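Local coordinates for uncharacterized protein (Porphyromonas gingivalis, PDB 1ZBS), which is of unknown function but, as an ASKHA-family protein, is a putative N-acetylglucosamine kinase that would phosphorylate the sugar with ATP, at residues 60-70 / 86-97; 144-154 / 215-226. One frame throughout, in Å; residues are numbered along the deposited sequence.

Contact 1 (60-70 / 86-97)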
loop_
_atom_site.group_PDB
_atom_site.type_symbol
_atom_site.label_atom_id
_atom_site.label_comp_id
_atom_site.label_asym_id
_atom_site.label_seq_id
_atom_site.Cartn_x
_atom_site.Cartn_y
_atom_site.Cartn_z
ATOM N N ILE A 60 -13.150 30.220 27.989
ATOM C CA ILE A 60 -13.565 29.542 26.769
ATOM C C ILE A 60 -15.078 29.444 26.707
ATOM O O ILE A 60 -15.686 28.615 27.385
ATOM C CB ILE A 60 -12.986 28.129 26.679
ATOM C CG1 ILE A 60 -11.466 28.179 26.786
ATOM C CG2 ILE A 60 -13.410 27.489 25.364
ATOM C CD1 ILE A 60 -10.797 29.036 25.738
ATOM N N ARG A 61 -15.675 30.289 25.873
ATOM C CA ARG A 61 -17.125 30.341 25.722
ATOM C C ARG A 61 -17.626 29.418 24.612
ATOM O O ARG A 61 -18.825 29.139 24.504
ATOM C CB ARG A 61 -17.547 31.786 25.445
ATOM C CG ARG A 61 -17.202 32.755 26.579
ATOM C CD ARG A 61 -18.341 32.859 27.590
ATOM N NE ARG A 61 -18.651 31.574 28.203
ATOM C CZ ARG A 61 -17.818 30.908 28.994
ATOM N NH1 ARG A 61 -18.183 29.742 29.511
ATOM N NH2 ARG A 61 -16.623 31.413 29.276
ATOM N N ALA A 62 -16.698 28.949 23.787
ATOM C CA ALA A 62 -17.026 28.052 22.693
ATOM C C ALA A 62 -15.755 27.402 22.178
ATOM O O ALA A 62 -14.657 27.946 22.325
ATOM C CB ALA A 62 -17.726 28.810 21.559
ATOM N N VAL A 63 -15.923 26.224 21.591
ATOM C CA VAL A 63 -14.825 25.445 21.031
ATOM C C VAL A 63 -15.259 24.848 19.690
ATOM O O VAL A 63 -16.369 24.321 19.554
ATOM C CB VAL A 63 -14.380 24.313 22.010
ATOM C CG1 VAL A 63 -15.578 23.752 22.736
ATOM C CG2 VAL A 63 -13.682 23.197 21.240
ATOM N N TYR A 64 -14.369 24.959 18.707
ATOM C CA TYR A 64 -14.602 24.447 17.357
ATOM C C TYR A 64 -13.439 23.523 16.984
ATOM O O TYR A 64 -12.288 23.956 16.858
ATOM C CB TYR A 64 -14.696 25.598 16.343
ATOM C CG TYR A 64 -15.715 26.660 16.694
ATOM C CD1 TYR A 64 -15.340 27.819 17.373
ATOM C CD2 TYR A 64 -17.054 26.511 16.336
ATOM C CE1 TYR A 64 -16.275 28.812 17.683
ATOM C CE2 TYR A 64 -17.996 27.490 16.641
ATOM C CZ TYR A 64 -17.602 28.643 17.312
ATOM O OH TYR A 64 -18.533 29.624 17.591
ATOM N N PHE A 65 -13.758 22.246 16.820
ATOM C CA PHE A 65 -12.766 21.238 16.495
ATOM C C PHE A 65 -12.934 20.700 15.085
ATOM O O PHE A 65 -14.042 20.395 14.647
ATOM C CB PHE A 65 -12.851 20.093 17.507
ATOM C CG PHE A 65 -11.750 19.089 17.375
ATOM C CD1 PHE A 65 -11.869 18.015 16.497
ATOM C CD2 PHE A 65 -10.575 19.238 18.108
ATOM C CE1 PHE A 65 -10.831 17.104 16.348
ATOM C CE2 PHE A 65 -9.528 18.334 17.969
ATOM C CZ PHE A 65 -9.655 17.264 17.088
ATOM N N TYR A 66 -11.815 20.598 14.381
ATOM C CA TYR A 66 -11.789 20.085 13.022
ATOM C C TYR A 66 -10.715 19.009 12.967
ATOM O O TYR A 66 -9.558 19.259 13.315
ATOM C CB TYR A 66 -11.445 21.208 12.049
ATOM C CG TYR A 66 -12.490 22.294 11.975
ATOM C CD1 TYR A 66 -13.698 22.075 11.317
ATOM C CD2 TYR A 66 -12.272 23.544 12.564
ATOM C CE1 TYR A 66 -14.666 23.071 11.239
ATOM C CE2 TYR A 66 -13.236 24.550 12.493
ATOM C CZ TYR A 66 -14.432 24.303 11.825
ATOM O OH TYR A 66 -15.387 25.284 11.735
ATOM N N GLY A 67 -11.091 17.809 12.540
ATOM C CA GLY A 67 -10.115 16.734 12.460
ATOM C C GLY A 67 -10.549 15.567 11.599
ATOM O O GLY A 67 -11.743 15.290 11.469
ATOM N N ALA A 68 -9.578 14.881 11.005
ATOM C CA ALA A 68 -9.874 13.729 10.163
ATOM C C ALA A 68 -10.387 12.596 11.048
ATOM O O ALA A 68 -9.771 12.268 12.060
ATOM C CB ALA A 68 -8.620 13.287 9.416
ATOM N N GLY A 69 -11.517 12.009 10.667
ATOM C CA GLY A 69 -12.092 10.925 11.445
ATOM C C GLY A 69 -13.323 11.396 12.196
ATOM O O GLY A 69 -14.053 10.606 12.797
ATOM N N CYS A 70 -13.556 12.700 12.162
ATOM C CA CYS A 70 -14.705 13.259 12.842
ATOM C C CYS A 70 -15.966 13.045 12.022
ATOM O O CYS A 70 -16.714 13.979 11.725
ATOM C CB CYS A 70 -14.476 14.740 13.128
ATOM S SG CYS A 70 -13.259 14.987 14.438
ATOM N N LEU A 86 -14.182 21.152 29.286
ATOM C CA LEU A 86 -14.690 22.454 29.710
ATOM C C LEU A 86 -16.199 22.298 29.841
ATOM O O LEU A 86 -16.952 22.601 28.912
ATOM C CB LEU A 86 -14.371 23.557 28.694
ATOM C CG LEU A 86 -12.931 24.012 28.429
ATOM C CD1 LEU A 86 -12.085 23.816 29.674
ATOM C CD2 LEU A 86 -12.352 23.241 27.256
ATOM N N PRO A 87 -16.655 21.799 31.004
ATOM C CA PRO A 87 -18.072 21.571 31.317
ATOM C C PRO A 87 -18.896 22.849 31.349
ATOM O O PRO A 87 -20.130 22.810 31.282
ATOM C CB PRO A 87 -18.012 20.872 32.673
ATOM C CG PRO A 87 -16.786 21.467 33.301
ATOM C CD PRO A 87 -15.801 21.450 32.156
ATOM N N HIS A 88 -18.219 23.989 31.453
ATOM C CA HIS A 88 -18.935 25.261 31.491
ATOM C C HIS A 88 -18.886 25.992 30.160
ATOM O O HIS A 88 -19.194 27.179 30.084
ATOM C CB HIS A 88 -18.392 26.141 32.615
ATOM C CG HIS A 88 -18.531 25.515 33.970
ATOM N ND1 HIS A 88 -19.736 25.035 34.440
ATOM C CD2 HIS A 88 -17.614 25.236 34.928
ATOM C CE1 HIS A 88 -19.555 24.484 35.627
ATOM N NE2 HIS A 88 -18.275 24.592 35.946
ATOM N N CYS A 89 -18.505 25.269 29.111
ATOM C CA CYS A 89 -18.437 25.842 27.776
ATOM C C CYS A 89 -19.850 25.928 27.203
ATOM O O CYS A 89 -20.641 25.001 27.359
ATOM C CB CYS A 89 -17.575 24.970 26.869
ATOM S SG CYS A 89 -17.247 25.743 25.275
ATOM N N ASP A 90 -20.162 27.035 26.538
ATOM C CA ASP A 90 -21.490 27.235 25.955
ATOM C C ASP A 90 -21.738 26.486 24.643
ATOM O O ASP A 90 -22.790 25.874 24.470
ATOM C CB ASP A 90 -21.749 28.733 25.721
ATOM C CG ASP A 90 -22.188 29.466 26.983
ATOM O OD1 ASP A 90 -22.185 30.719 26.966
ATOM O OD2 ASP A 90 -22.549 28.800 27.985
ATOM N N ARG A 91 -20.776 26.537 23.724
ATOM C CA ARG A 91 -20.937 25.886 22.430
ATOM C C ARG A 91 -19.730 25.033 22.045
ATOM O O ARG A 91 -18.586 25.494 22.079
ATOM C CB ARG A 91 -21.191 26.945 21.352
ATOM C CG ARG A 91 -21.679 26.401 20.015
ATOM C CD ARG A 91 -21.777 27.509 18.963
ATOM N NE ARG A 91 -22.706 28.583 19.324
ATOM C CZ ARG A 91 -24.034 28.482 19.305
ATOM N NH1 ARG A 91 -24.616 27.348 18.941
ATOM N NH2 ARG A 91 -24.783 29.527 19.642
ATOM N N ILE A 92 -20.005 23.786 21.673
ATOM C CA ILE A 92 -18.971 22.840 21.275
ATOM C C ILE A 92 -19.357 22.139 19.978
ATOM O O ILE A 92 -20.260 21.302 19.957
ATOM C CB ILE A 92 -18.747 21.788 22.366
ATOM C CG1 ILE A 92 -17.990 20.596 21.787
ATOM C CG2 ILE A 92 -20.080 21.376 22.967
ATOM C CD1 ILE A 92 -16.634 20.962 21.235
ATOM N N GLU A 93 -18.662 22.488 18.899
ATOM C CA GLU A 93 -18.922 21.917 17.580
ATOM C C GLU A 93 -17.735 21.113 17.054
ATOM O O GLU A 93 -16.597 21.586 17.064
ATOM C CB GLU A 93 -19.261 23.038 16.591
ATOM C CG GLU A 93 -20.590 23.740 16.848
ATOM C CD GLU A 93 -20.861 24.838 15.837
ATOM O OE1 GLU A 93 -20.715 24.577 14.626
ATOM O OE2 GLU A 93 -21.226 25.961 16.247
ATOM N N VAL A 94 -18.009 19.896 16.591
ATOM C CA VAL A 94 -16.969 19.020 16.055
ATOM C C VAL A 94 -17.277 18.730 14.596
ATOM O O VAL A 94 -18.380 18.296 14.265
ATOM C CB VAL A 94 -16.903 17.689 16.833
ATOM C CG1 VAL A 94 -15.583 16.991 16.560
ATOM C CG2 VAL A 94 -17.067 17.951 18.321
ATOM N N ALA A 95 -16.304 18.980 13.728
ATOM C CA ALA A 95 -16.481 18.761 12.294
ATOM C C ALA A 95 -15.215 18.195 11.663
ATOM O O ALA A 95 -14.140 18.240 12.259
ATOM C CB ALA A 95 -16.864 20.069 11.617
ATOM N N GLY A 96 -15.352 17.667 10.450
ATOM C CA GLY A 96 -14.214 17.096 9.753
ATOM C C GLY A 96 -13.170 18.119 9.350
ATOM O O GLY A 96 -13.458 19.316 9.249
ATOM N N ASP A 97 -11.950 17.649 9.116
ATOM C CA ASP A 97 -10.866 18.531 8.721
ATOM C C ASP A 97 -11.039 19.089 7.312
ATOM O O ASP A 97 -10.524 20.166 6.996
ATOM C CB ASP A 97 -9.514 17.813 8.835
ATOM C CG ASP A 97 -9.454 16.516 8.039
ATOM O OD1 ASP A 97 -8.328 16.039 7.791
ATOM O OD2 ASP A 97 -10.517 15.961 7.669
#

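Contact 2 (144-154 / 215-226)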
loop_
_atom_site.group_PDB
_atom_site.type_symbol
_atom_site.label_atom_id
_atom_site.label_comp_id
_atom_site.label_asym_id
_atom_site.label_seq_id
_atom_site.Cartn_x
_atom_site.Cartn_y
_atom_site.Cartn_z
ATOM N N GLU A 144 -3.768 10.287 -3.527
ATOM C CA GLU A 144 -2.804 10.770 -4.526
ATOM C C GLU A 144 -2.114 12.095 -4.126
ATOM O O GLU A 144 -2.717 12.959 -3.498
ATOM C CB GLU A 144 -3.493 10.917 -5.888
ATOM C CG GLU A 144 -3.894 9.589 -6.530
ATOM C CD GLU A 144 -5.206 9.037 -5.991
ATOM O OE1 GLU A 144 -5.580 7.917 -6.392
ATOM O OE2 GLU A 144 -5.870 9.721 -5.182
ATOM N N GLY A 145 -0.842 12.240 -4.475
ATOM C CA GLY A 145 -0.128 13.465 -4.151
ATOM C C GLY A 145 0.135 13.724 -2.676
ATOM O O GLY A 145 0.717 14.748 -2.327
ATOM N N SER A 146 -0.297 12.809 -1.816
ATOM C CA SER A 146 -0.086 12.930 -0.379
ATOM C C SER A 146 1.353 12.535 -0.054
ATOM O O SER A 146 1.989 11.825 -0.828
ATOM C CB SER A 146 -1.016 11.979 0.371
ATOM O OG SER A 146 -0.612 10.646 0.109
ATOM N N GLY A 147 1.842 12.973 1.102
ATOM C CA GLY A 147 3.197 12.654 1.505
ATOM C C GLY A 147 3.445 11.176 1.734
ATOM O O GLY A 147 4.573 10.711 1.593
ATOM N N ALA A 148 2.414 10.428 2.109
ATOM C CA ALA A 148 2.604 9.000 2.311
ATOM C C ALA A 148 2.769 8.349 0.945
ATOM O O ALA A 148 3.601 7.462 0.770
ATOM C CB ALA A 148 1.416 8.391 3.046
ATOM N N VAL A 149 1.991 8.797 -0.032
ATOM C CA VAL A 149 2.104 8.204 -1.347
ATOM C C VAL A 149 3.398 8.605 -2.035
ATOM O O VAL A 149 4.058 7.765 -2.642
ATOM C CB VAL A 149 0.894 8.541 -2.212
ATOM C CG1 VAL A 149 1.110 8.037 -3.637
ATOM C CG2 VAL A 149 -0.337 7.877 -1.617
ATOM N N LEU A 150 3.775 9.876 -1.936
ATOM C CA LEU A 150 5.032 10.329 -2.529
ATOM C C LEU A 150 6.136 9.461 -1.943
ATOM O O LEU A 150 7.024 8.996 -2.650
ATOM C CB LEU A 150 5.304 11.789 -2.167
ATOM C CG LEU A 150 4.352 12.837 -2.751
ATOM C CD1 LEU A 150 4.792 14.237 -2.283
ATOM C CD2 LEU A 150 4.358 12.746 -4.269
ATOM N N GLY A 151 6.057 9.241 -0.636
ATOM C CA GLY A 151 7.043 8.420 0.040
ATOM C C GLY A 151 7.138 6.982 -0.459
ATOM O O GLY A 151 8.238 6.504 -0.735
ATOM N N ARG A 152 6.019 6.273 -0.577
ATOM C CA ARG A 152 6.131 4.895 -1.041
ATOM C C ARG A 152 6.558 4.825 -2.504
ATOM O O ARG A 152 7.319 3.932 -2.891
ATOM C CB ARG A 152 4.837 4.102 -0.832
ATOM C CG ARG A 152 3.679 4.479 -1.722
ATOM C CD ARG A 152 2.675 3.330 -1.770
ATOM N NE ARG A 152 1.325 3.819 -1.999
ATOM C CZ ARG A 152 0.773 3.983 -3.191
ATOM N NH1 ARG A 152 1.451 3.688 -4.288
ATOM N NH2 ARG A 152 -0.462 4.457 -3.280
ATOM N N LEU A 153 6.082 5.762 -3.318
ATOM C CA LEU A 153 6.475 5.780 -4.720
ATOM C C LEU A 153 7.988 5.997 -4.769
ATOM O O LEU A 153 8.728 5.244 -5.407
ATOM C CB LEU A 153 5.753 6.908 -5.483
ATOM C CG LEU A 153 4.244 6.755 -5.702
ATOM C CD1 LEU A 153 3.696 7.993 -6.413
ATOM C CD2 LEU A 153 3.948 5.500 -6.542
ATOM N N PHE A 154 8.447 7.022 -4.062
ATOM C CA PHE A 154 9.864 7.346 -4.034
ATOM C C PHE A 154 10.789 6.211 -3.569
ATOM O O PHE A 154 11.702 5.825 -4.300
ATOM C CB PHE A 154 10.090 8.581 -3.170
ATOM C CG PHE A 154 11.522 8.999 -3.092
ATOM C CD1 PHE A 154 12.162 9.547 -4.194
ATOM C CD2 PHE A 154 12.237 8.832 -1.917
ATOM C CE1 PHE A 154 13.495 9.921 -4.119
ATOM C CE2 PHE A 154 13.569 9.201 -1.834
ATOM C CZ PHE A 154 14.198 9.748 -2.935
ATOM N N LEU A 215 8.330 12.418 -10.587
ATOM C CA LEU A 215 7.608 11.545 -9.667
ATOM C C LEU A 215 6.578 12.367 -8.883
ATOM O O LEU A 215 5.416 11.974 -8.766
ATOM C CB LEU A 215 8.580 10.844 -8.710
ATOM C CG LEU A 215 7.973 9.938 -7.626
ATOM C CD1 LEU A 215 8.970 8.827 -7.247
ATOM C CD2 LEU A 215 7.612 10.775 -6.403
ATOM N N VAL A 216 7.001 13.512 -8.357
ATOM C CA VAL A 216 6.100 14.377 -7.595
ATOM C C VAL A 216 5.028 14.979 -8.496
ATOM O O VAL A 216 3.864 15.094 -8.111
ATOM C CB VAL A 216 6.885 15.504 -6.901
ATOM C CG1 VAL A 216 5.925 16.470 -6.220
ATOM C CG2 VAL A 216 7.833 14.893 -5.869
ATOM N N GLN A 217 5.449 15.343 -9.703
ATOM C CA GLN A 217 4.581 15.933 -10.706
ATOM C C GLN A 217 3.461 14.981 -11.140
ATOM O O GLN A 217 2.295 15.374 -11.216
ATOM C CB GLN A 217 5.431 16.337 -11.913
ATOM C CG GLN A 217 4.673 16.693 -13.181
ATOM C CD GLN A 217 5.617 16.960 -14.352
ATOM O OE1 GLN A 217 6.218 18.035 -14.459
ATOM N NE2 GLN A 217 5.767 15.967 -15.222
ATOM N N ASN A 218 3.812 13.730 -11.419
ATOM C CA ASN A 218 2.824 12.760 -11.852
ATOM C C ASN A 218 1.824 12.435 -10.758
ATOM O O ASN A 218 0.651 12.169 -11.031
ATOM C CB ASN A 218 3.505 11.478 -12.325
ATOM C CG ASN A 218 4.411 11.719 -13.507
ATOM O OD1 ASN A 218 4.192 12.650 -14.286
ATOM N ND2 ASN A 218 5.429 10.880 -13.658
ATOM N N SER A 219 2.280 12.465 -9.514
ATOM C CA SER A 219 1.387 12.172 -8.415
ATOM C C SER A 219 0.387 13.308 -8.222
ATOM O O SER A 219 -0.798 13.063 -7.988
ATOM C CB SER A 219 2.177 11.941 -7.131
ATOM O OG SER A 219 1.334 11.339 -6.161
ATOM N N PHE A 220 0.862 14.547 -8.319
ATOM C CA PHE A 220 -0.018 15.703 -8.173
ATOM C C PHE A 220 -1.028 15.712 -9.317
ATOM O O PHE A 220 -2.201 16.024 -9.118
ATOM C CB PHE A 220 0.774 17.020 -8.192
ATOM C CG PHE A 220 1.521 17.313 -6.912
ATOM C CD1 PHE A 220 1.384 16.497 -5.791
ATOM C CD2 PHE A 220 2.355 18.427 -6.830
ATOM C CE1 PHE A 220 2.075 16.781 -4.611
ATOM C CE2 PHE A 220 3.048 18.718 -5.662
ATOM C CZ PHE A 220 2.904 17.894 -4.543
ATOM N N ASP A 221 -0.572 15.368 -10.520
ATOM C CA ASP A 221 -1.459 15.351 -11.676
ATOM C C ASP A 221 -2.546 14.299 -11.431
ATOM O O ASP A 221 -3.729 14.545 -11.677
ATOM C CB ASP A 221 -0.672 15.018 -12.953
ATOM C CG ASP A 221 -1.504 15.195 -14.214
ATOM O OD1 ASP A 221 -1.934 16.338 -14.494
ATOM O OD2 ASP A 221 -1.735 14.191 -14.924
ATOM N N ASP A 222 -2.118 13.142 -10.932
ATOM C CA ASP A 222 -2.998 12.031 -10.612
ATOM C C ASP A 222 -4.052 12.455 -9.605
ATOM O O ASP A 222 -5.210 12.044 -9.689
ATOM C CB ASP A 222 -2.202 10.877 -9.997
ATOM C CG ASP A 222 -2.096 9.692 -10.913
ATOM O OD1 ASP A 222 -1.056 9.559 -11.596
ATOM O OD2 ASP A 222 -3.062 8.892 -10.952
ATOM N N PHE A 223 -3.633 13.248 -8.625
ATOM C CA PHE A 223 -4.566 13.719 -7.617
ATOM C C PHE A 223 -5.659 14.557 -8.271
ATOM O O PHE A 223 -6.845 14.363 -7.990
ATOM C CB PHE A 223 -3.856 14.536 -6.535
ATOM C CG PHE A 223 -4.802 15.280 -5.630
ATOM C CD1 PHE A 223 -5.132 16.605 -5.893
ATOM C CD2 PHE A 223 -5.397 14.644 -4.544
ATOM C CE1 PHE A 223 -6.054 17.283 -5.093
ATOM C CE2 PHE A 223 -6.321 15.309 -3.734
ATOM C CZ PHE A 223 -6.650 16.636 -4.008
ATOM N N LEU A 224 -5.274 15.475 -9.150
ATOM C CA LEU A 224 -6.266 16.320 -9.814
ATOM C C LEU A 224 -7.233 15.482 -10.635
ATOM O O LEU A 224 -8.456 15.608 -10.509
ATOM C CB LEU A 224 -5.577 17.339 -10.723
ATOM C CG LEU A 224 -4.747 18.368 -9.962
ATOM C CD1 LEU A 224 -3.970 19.240 -10.939
ATOM C CD2 LEU A 224 -5.673 19.209 -9.096
ATOM N N VAL A 225 -6.671 14.617 -11.469
ATOM C CA VAL A 225 -7.464 13.753 -12.322
ATOM C C VAL A 225 -8.538 12.962 -11.569
ATOM O O VAL A 225 -9.725 13.083 -11.864
ATOM C CB VAL A 225 -6.561 12.753 -13.078
ATOM C CG1 VAL A 225 -7.417 11.814 -13.926
ATOM C CG2 VAL A 225 -5.574 13.511 -13.972
ATOM N N ARG A 226 -8.119 12.171 -10.587
ATOM C CA ARG A 226 -9.041 11.328 -9.827
ATOM C C ARG A 226 -9.728 11.979 -8.636
ATOM O O ARG A 226 -10.524 11.331 -7.952
ATOM C CB ARG A 226 -8.296 10.096 -9.338
ATOM C CG ARG A 226 -7.435 9.469 -10.409
ATOM C CD ARG A 226 -6.210 8.839 -9.790
ATOM N NE ARG A 226 -6.509 7.605 -9.080
ATOM C CZ ARG A 226 -6.354 6.391 -9.606
ATOM N NH1 ARG A 226 -5.905 6.257 -10.847
ATOM N NH2 ARG A 226 -6.616 5.310 -8.882
HETATM O O HOH W 1 -7.422 6.104 -6.394
#

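Contact 1 (60-70 / 86-97)
The ring of Tyr64 meets Glu93 at its edge, where CE2 lies 3.6 Å from Glu93 OE2 with ring and carboxylate planes 75° apart, while its hydroxyl end passes near CD of Arg91. Tyr66, two residues on, has the carbonyl O of Gly96 at its edge, and Ala95 CB lies obliquely to the ring, 3.7 Å from Tyr66 CE1. Strands 62-67 and 91-95 are the two parallel strands of a beta-alpha-beta unit, joined through helix 75-85, in the five-stranded mixed sheet of an ASKHA (actin-like ATPase) domain; 91-95 is one of its two outermost strands within the chain. Both tyrosine rings lie on the same face; CG anti to the carbonyl carbon (chi1 -54°) turns Tyr64 beside Glu93. There Tyr64 also stacks on His278, and the hydroxyl of Tyr66 hydrogen-bonds Arg103 and His278. On the face that carries Val63, Phe65, Ile92 and Val94, helix 75-85 packs through Leu78 and Leu82. Val94 CG1 touches both Phe65 CD1 and, at 3.7 Å, Cys70 SG. Val63 CG1 and Ile92 CD1 are 3.3 Å apart, tighter than usual van der Waals contact. Between the strands, Val63 and Phe65 use both N-H and C=O toward 91-95; the straightest bond runs from Phe65 N to Glu93 O, 2.9 Å. Arg61 O accepts only weak bonds from Asp90 N and Arg91 N. The Arg61 guanidinium hydrogen-bonds Ser58 O through NH2; at its edge lie His88 O and, in a long salt bridge, Asp90 OD1, 3.8 Å from Arg61 NE.

Contact 2 (144-154 / 215-226)
Helices 147-154 and 215-226 pack with their axes 10.3 Å apart at closest approach and their directions 136° apart, while the turn leading into the first helix brings Gly145 CA within 4.6 Å of Phe220 CA. Leu150 is the knob in a knobs-into-holes contact, seated among Leu215, Val216, Ser219 and Phe220; its CD2 branch makes the closer contacts, 3.7 Å from Ser219 CB, with CD1 toward Phe220. Further along, Leu215 CD1 reaches the backbone of Phe154 and the CB of Leu153. Ser219 turns OG anti to its own backbone N (chi1 -166°), toward the turn, where it accepts a hydrogen bond from Gly145 N. Gly145, with positive phi, lies close against Phe220, whose ring meets Gly145 O at its edge. Ser146 N-caps helix 147-159, its OG accepting from Val149 N. Just before Gly145, the buried Glu144 bends at chi2 (82°) across the Arg226 side chain. Its OE2 pairs with Asn227 and, in a salt bridge, Lys160 of the second subunit, placing this corner at the dimer interface. Asp222 OD2 makes a long charge contact with Arg226 NH1, well out of the guanidinium plane. Glu144 OE1 forms a salt bridge with Arg226 NE at 2.9 Å, a weak hydrogen bond by its angle; water 1 donates to OE1 and accepts from Arg226 NH2, its O 2.7 Å from NH2.

Contact 1 and contact 2 lie on opposite sides of the chain's centre, their own centres about 32 Å apart, and share no secondary-structure element. Contact 1 joins neighbouring strands at one margin of the N-terminal sheet and is only partly buried; contact 2 is a buried helix-helix contact linking parts far apart in sequence. Their chemistry follows: regular backbone hydrogen bonds dominate in 60-70 / 86-97, with side chains serving the two faces of the sheet, whereas in 144-154 / 215-226 every bond across the contact involves a side chain, with an apolar seat beside a charge network round the buried Glu144. Only contact 2 reaches the second subunit of the assembly.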